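Local coordinates for protein Xcc_ctr_pt (Xanthomonas campestris pv. campestris, PDB 6NJX) that probably acts as a metal-dependent nuclease of the OLD family, with this C-terminal piece contributing the magnesium-binding Toprim domain, at residues Phe18-Val23 and Gly50-Ser55; Ile24-Asp29 and Val78-Arg83. All coordinates share one frame; numbering follows the deposited sequence. Where two conformers were deposited one is given.

Contact 1: residues Phe18-Val23 and Gly50-Ser55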
loop_
_atom_site.group_PDB
_atom_site.type_symbol
_atom_site.label_atom_id
_atom_site.label_comp_id
_atom_site.label_asym_id
_atom_site.label_seq_id
_atom_site.Cartn_x
_atom_site.Cartn_y
_atom_site.Cartn_z
ATOM N N PHE A 18 -8.470 11.783 13.632
ATOM C CA PHE A 18 -9.779 12.182 14.123
ATOM C C PHE A 18 -10.251 13.550 13.641
ATOM O O PHE A 18 -11.460 13.809 13.700
ATOM C CB PHE A 18 -9.785 12.197 15.655
ATOM C CG PHE A 18 -11.128 11.894 16.305
ATOM C CD1 PHE A 18 -12.117 12.880 16.418
ATOM C CD2 PHE A 18 -11.377 10.653 16.879
ATOM C CE1 PHE A 18 -13.328 12.619 17.045
ATOM C CE2 PHE A 18 -12.586 10.375 17.519
ATOM C CZ PHE A 18 -13.568 11.369 17.602
ATOM N N PHE A 19 -9.360 14.459 13.223
ATOM C CA PHE A 19 -9.791 15.689 12.548
ATOM C C PHE A 19 -9.656 15.580 11.017
ATOM O O PHE A 19 -9.697 16.579 10.286
ATOM C CB PHE A 19 -9.091 16.922 13.157
ATOM C CG PHE A 19 -7.829 17.403 12.444
ATOM C CD1 PHE A 19 -6.554 17.011 12.877
ATOM C CD2 PHE A 19 -7.914 18.354 11.424
ATOM C CE1 PHE A 19 -5.393 17.505 12.233
ATOM C CE2 PHE A 19 -6.778 18.834 10.776
ATOM C CZ PHE A 19 -5.519 18.420 11.178
ATOM N N SER A 20 -9.573 14.351 10.518
ATOM C CA SER A 20 -9.418 14.087 9.097
ATOM C C SER A 20 -10.751 14.129 8.359
ATOM O O SER A 20 -11.797 13.751 8.894
ATOM C CB SER A 20 -8.771 12.720 8.886
ATOM O OG SER A 20 -7.468 12.702 9.448
ATOM N N ARG A 21 -10.701 14.593 7.105
ATOM C CA ARG A 21 -11.803 14.361 6.177
ATOM C C ARG A 21 -11.770 12.961 5.552
ATOM O O ARG A 21 -12.800 12.502 5.043
ATOM C CB ARG A 21 -11.810 15.414 5.059
ATOM C CG ARG A 21 -11.880 16.875 5.524
ATOM C CD ARG A 21 -12.123 17.826 4.332
ATOM N NE ARG A 21 -12.076 19.238 4.728
ATOM C CZ ARG A 21 -10.982 19.997 4.678
ATOM N NH1 ARG A 21 -9.835 19.484 4.234
ATOM N NH2 ARG A 21 -11.030 21.274 5.066
ATOM N N GLY A 22 -10.630 12.271 5.587
ATOM C CA GLY A 22 -10.545 10.950 4.988
ATOM C C GLY A 22 -9.320 10.221 5.486
ATOM O O GLY A 22 -8.372 10.834 5.990
ATOM N N VAL A 23 -9.344 8.892 5.348
ATOM C CA VAL A 23 -8.251 8.064 5.852
ATOM C C VAL A 23 -7.877 7.006 4.820
ATOM O O VAL A 23 -8.743 6.316 4.282
ATOM C CB VAL A 23 -8.612 7.378 7.186
ATOM C CG1 VAL A 23 -7.446 6.495 7.632
ATOM C CG2 VAL A 23 -8.959 8.417 8.265
ATOM N N GLY A 50 -6.921 17.159 3.618
ATOM C CA GLY A 50 -7.246 16.634 4.933
ATOM C C GLY A 50 -7.293 15.124 5.007
ATOM O O GLY A 50 -8.067 14.571 5.796
ATOM N N ILE A 51 -6.487 14.435 4.201
ATOM C CA ILE A 51 -6.456 12.978 4.164
ATOM C C ILE A 51 -5.180 12.525 4.845
ATOM O O ILE A 51 -4.090 13.017 4.527
ATOM C CB ILE A 51 -6.543 12.450 2.719
ATOM C CG1 ILE A 51 -7.914 12.785 2.126
ATOM C CG2 ILE A 51 -6.268 10.942 2.650
ATOM C CD1 ILE A 51 -7.959 12.727 0.609
ATOM N N THR A 52 -5.312 11.617 5.809
ATOM C CA THR A 52 -4.162 11.057 6.507
ATOM C C THR A 52 -3.994 9.582 6.145
ATOM O O THR A 52 -4.971 8.863 5.909
ATOM C CB THR A 52 -4.284 11.216 8.044
ATOM O OG1 THR A 52 -5.456 10.538 8.516
ATOM C CG2 THR A 52 -4.381 12.692 8.433
ATOM N N VAL A 53 -2.734 9.148 6.095
ATOM C CA VAL A 53 -2.361 7.758 5.844
ATOM C C VAL A 53 -2.066 7.110 7.194
ATOM O O VAL A 53 -1.188 7.570 7.937
ATOM C CB VAL A 53 -1.146 7.669 4.908
ATOM C CG1 VAL A 53 -0.860 6.212 4.526
ATOM C CG2 VAL A 53 -1.388 8.525 3.632
ATOM N N CYS A 54 -2.777 6.029 7.509
ATOM C CA CYS A 54 -2.721 5.401 8.823
ATOM C C CYS A 54 -2.339 3.931 8.674
ATOM O O CYS A 54 -3.025 3.167 7.980
ATOM C CB CYS A 54 -4.065 5.562 9.542
ATOM S SG CYS A 54 -4.326 4.465 10.961
ATOM N N SER A 55 -1.244 3.537 9.320
ATOM C CA SER A 55 -0.813 2.148 9.327
ATOM C C SER A 55 -1.570 1.367 10.408
ATOM O O SER A 55 -1.616 1.789 11.564
ATOM C CB SER A 55 0.694 2.072 9.579
ATOM O OG SER A 55 1.111 0.723 9.651
#
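G22 and I51 show how a parallel pair of strands is started: the end at G22 and V23 is closely knit, while the end at R21 opens towards solvent. The N-H of T52 reaches G22 O at 3.2 Å with an angle of 162°. The same carbonyl receives a CA-H...O contact from I51 CA at 3.4 Å, and V23 CA makes a matching one to T52 O. This is also the compact part, with G22 CA and I51 CA 4.6 Å apart. G22 has no side chain, and I51 CG1 lies in against its backbone, 4.3 Å from G22 CA, on the face where I51 meets I217 and I221 of helix 208-225. On the other face V23 extends CG1 alongside C54 CB and rests on L68 of helix 62-68.

Towards the entry of the pair the fit loosens. G50 ends helix 46-49 in a Schellman motif with positive phi, and its carbonyl faces the incoming chain. R21 N donates to G50 O at 2.9 Å, but the bond is bent to 134°; G22 N adds a weak second one at 3.5 Å. R21 itself runs out over this end as an extended, exposed chain, where NH1 hydrogen-bonds L49 O in the last turn of the same helix. Beside it, S20 OG and T52 OG1 form a hydrogen bond of 3.1 Å. T52 sets OG1 between its backbone N and carbonyl carbon (chi1 60°), which lets the hydroxyl bond to S20 OG while CG2 packs against the same oxygen.

In the conformer given, a bound mercury ion lies about 3 Å from the side chain of C54, consistent with thiol chemistry. The order of bonds, from straight in the strands to bent and weak at the helix end, implies that regular sheet pairing gives way at G50 to bonds from the R21 backbone and guanidinium, the latter to L49 O.

Contact 2: residues Ile24-Asp29 and Val78-Arg83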
loop_
_atom_site.group_PDB
_atom_site.type_symbol
_atom_site.label_atom_id
_atom_site.label_comp_id
_atom_site.label_asym_id
_atom_site.label_seq_id
_atom_site.Cartn_x
_atom_site.Cartn_y
_atom_site.Cartn_z
ATOM N N ILE A 24 -6.587 6.856 4.581
ATOM C CA ILE A 24 -6.059 5.782 3.759
ATOM C C ILE A 24 -5.459 4.744 4.701
ATOM O O ILE A 24 -4.425 4.994 5.331
ATOM C CB ILE A 24 -5.021 6.307 2.763
ATOM C CG1 ILE A 24 -5.716 7.228 1.711
ATOM C CG2 ILE A 24 -4.266 5.137 2.140
ATOM C CD1 ILE A 24 -4.705 8.111 0.940
ATOM N N LEU A 25 -6.100 3.583 4.793
ATOM C CA LEU A 25 -5.645 2.518 5.694
ATOM C C LEU A 25 -4.670 1.589 4.977
ATOM O O LEU A 25 -4.958 1.075 3.879
ATOM C CB LEU A 25 -6.828 1.717 6.240
ATOM C CG LEU A 25 -7.762 2.460 7.186
ATOM C CD1 LEU A 25 -9.041 1.605 7.365
ATOM C CD2 LEU A 25 -7.059 2.770 8.517
ATOM N N VAL A 26 -3.550 1.334 5.643
ATOM C CA VAL A 26 -2.353 0.751 5.056
ATOM C C VAL A 26 -1.784 -0.272 6.052
ATOM O O VAL A 26 -2.044 -0.196 7.250
ATOM C CB VAL A 26 -1.401 1.934 4.743
ATOM C CG1 VAL A 26 -0.028 1.832 5.363
ATOM C CG2 VAL A 26 -1.466 2.334 3.270
ATOM N N GLU A 27 -1.030 -1.267 5.548
ATOM C CA GLU A 27 -0.589 -2.370 6.415
ATOM C C GLU A 27 0.636 -2.011 7.254
ATOM O O GLU A 27 0.732 -2.421 8.421
ATOM C CB GLU A 27 -0.265 -3.616 5.590
ATOM C CG GLU A 27 -1.464 -4.426 5.162
ATOM C CD GLU A 27 -1.048 -5.640 4.359
ATOM O OE1 GLU A 27 -1.898 -6.216 3.640
ATOM O OE2 GLU A 27 0.145 -6.021 4.449
ATOM N N GLY A 28 1.599 -1.289 6.681
ATOM C CA GLY A 28 2.801 -0.980 7.438
ATOM C C GLY A 28 3.505 0.302 7.047
ATOM O O GLY A 28 2.968 1.121 6.287
ATOM N N ASP A 29 4.736 0.459 7.553
ATOM C CA ASP A 29 5.483 1.710 7.420
ATOM C C ASP A 29 5.904 2.012 5.987
ATOM O O ASP A 29 6.062 3.184 5.635
ATOM C CB ASP A 29 6.732 1.678 8.302
ATOM C CG ASP A 29 6.434 2.057 9.736
ATOM O OD1 ASP A 29 5.317 2.565 9.996
ATOM O OD2 ASP A 29 7.324 1.861 10.595
ATOM N N VAL A 78 -10.242 4.308 2.614
ATOM C CA VAL A 78 -9.882 3.267 1.661
ATOM C C VAL A 78 -8.908 2.313 2.346
ATOM O O VAL A 78 -8.346 2.615 3.402
ATOM C CB VAL A 78 -9.276 3.841 0.346
ATOM C CG1 VAL A 78 -10.325 4.687 -0.414
ATOM C CG2 VAL A 78 -8.065 4.663 0.636
ATOM N N ILE A 79 -8.729 1.141 1.736
ATOM C CA ILE A 79 -7.827 0.105 2.245
ATOM C C ILE A 79 -6.903 -0.340 1.115
ATOM O O ILE A 79 -7.357 -0.550 -0.016
ATOM C CB ILE A 79 -8.606 -1.109 2.814
ATOM C CG1 ILE A 79 -9.285 -0.769 4.143
ATOM C CG2 ILE A 79 -7.710 -2.377 2.918
ATOM C CD1 ILE A 79 -10.252 -1.868 4.617
ATOM N N LEU A 80 -5.613 -0.460 1.425
ATOM C CA LEU A 80 -4.591 -1.062 0.575
ATOM C C LEU A 80 -4.034 -2.275 1.309
ATOM O O LEU A 80 -3.531 -2.146 2.432
ATOM C CB LEU A 80 -3.460 -0.068 0.273
ATOM C CG LEU A 80 -3.927 1.190 -0.456
ATOM C CD1 LEU A 80 -2.920 2.316 -0.338
ATOM C CD2 LEU A 80 -4.087 0.777 -1.892
ATOM N N THR A 81 -4.150 -3.450 0.706
ATOM C CA THR A 81 -3.700 -4.667 1.376
ATOM C C THR A 81 -3.220 -5.658 0.315
ATOM O O THR A 81 -3.525 -5.517 -0.876
ATOM C CB THR A 81 -4.822 -5.248 2.259
ATOM O OG1 THR A 81 -4.301 -6.278 3.116
ATOM C CG2 THR A 81 -5.950 -5.815 1.415
ATOM N N ASP A 82 -2.444 -6.652 0.757
ATOM C CA ASP A 82 -1.761 -7.595 -0.129
ATOM C C ASP A 82 -2.540 -8.898 -0.222
ATOM O O ASP A 82 -3.094 -9.364 0.779
ATOM C CB ASP A 82 -0.346 -7.883 0.376
ATOM C CG ASP A 82 0.572 -6.679 0.257
ATOM O OD1 ASP A 82 0.257 -5.749 -0.526
ATOM O OD2 ASP A 82 1.615 -6.655 0.945
ATOM N N ARG A 83 -2.558 -9.501 -1.419
ATOM C CA ARG A 83 -3.342 -10.726 -1.600
ATOM C C ARG A 83 -2.803 -11.863 -0.741
ATOM O O ARG A 83 -3.585 -12.578 -0.101
ATOM C CB ARG A 83 -3.392 -11.177 -3.068
ATOM C CG ARG A 83 -4.288 -12.428 -3.218
ATOM C CD ARG A 83 -4.458 -12.974 -4.642
ATOM N NE ARG A 83 -5.503 -12.307 -5.427
ATOM C CZ ARG A 83 -6.577 -12.921 -5.934
ATOM N NH1 ARG A 83 -6.774 -14.223 -5.715
ATOM N NH2 ARG A 83 -7.464 -12.236 -6.654
HETATM O O HOH W 1 -0.816 -1.660 2.756
#
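E27 meets T81 and D82 through a single carboxylate oxygen. Its chain is extended beyond CG, which carries OE1 across to T81 OG1, the donor of a very short bond of 2.5 Å. T81 places that hydroxyl anti to its own backbone N (chi1 -168°). D82 N donates to the same OE1 at 3.0 Å, arriving from above the carboxylate plane, 38° out of it. Together these bonds would hold the carboxylate's rotation, though the shorter length needs caution; E27 OE2 lies 3.9 Å from D82 OD2, the groups turned 65° apart. This is the Toprim arrangement, with an acidic residue after one parallel strand and a DxD pair at the end of its neighbour: E27, D82 and D84 bind magnesium. N130 holds D82 OD1, and R96 is a weak, long partner of E27.

Earlier along the strands, L25 N bonds V78 O at 2.8 Å and L80 N bonds L25 O at 3.0 Å. Where they diverge, a water bridges E27 N and L80 O. V78 CG2, set between backbone N and carbonyl carbon, packs on I24 CG1 at 3.6 Å; L80 CD1 meets I24 CG2 and V26 CG2. On the other face L25 CD1 crosses I79 CG1 at 4.0 Å.

Overall arrangement
Contacts 1 and 2 are two neighbouring seams of one parallel sheet, their centres about 13 Å apart. Strand 22-26 is common to both: it lies between 51-55, an outer strand within this chain, and 77-82, beyond which comes 127-130. Along the chain the segments alternate, 18-23, 24-29, 50-55 and 78-83, so each seam closes a loop containing helices. The seams join directly, because T52 O probably accepts from I24 N and C54 N probably donates to I24 O. Contact 2 is buried near the centre of the chain and carries E27 and D82 of the magnesium site, whereas contact 1 lies farther out, at the sheet's edge. Helix 208-225 covers one face of both.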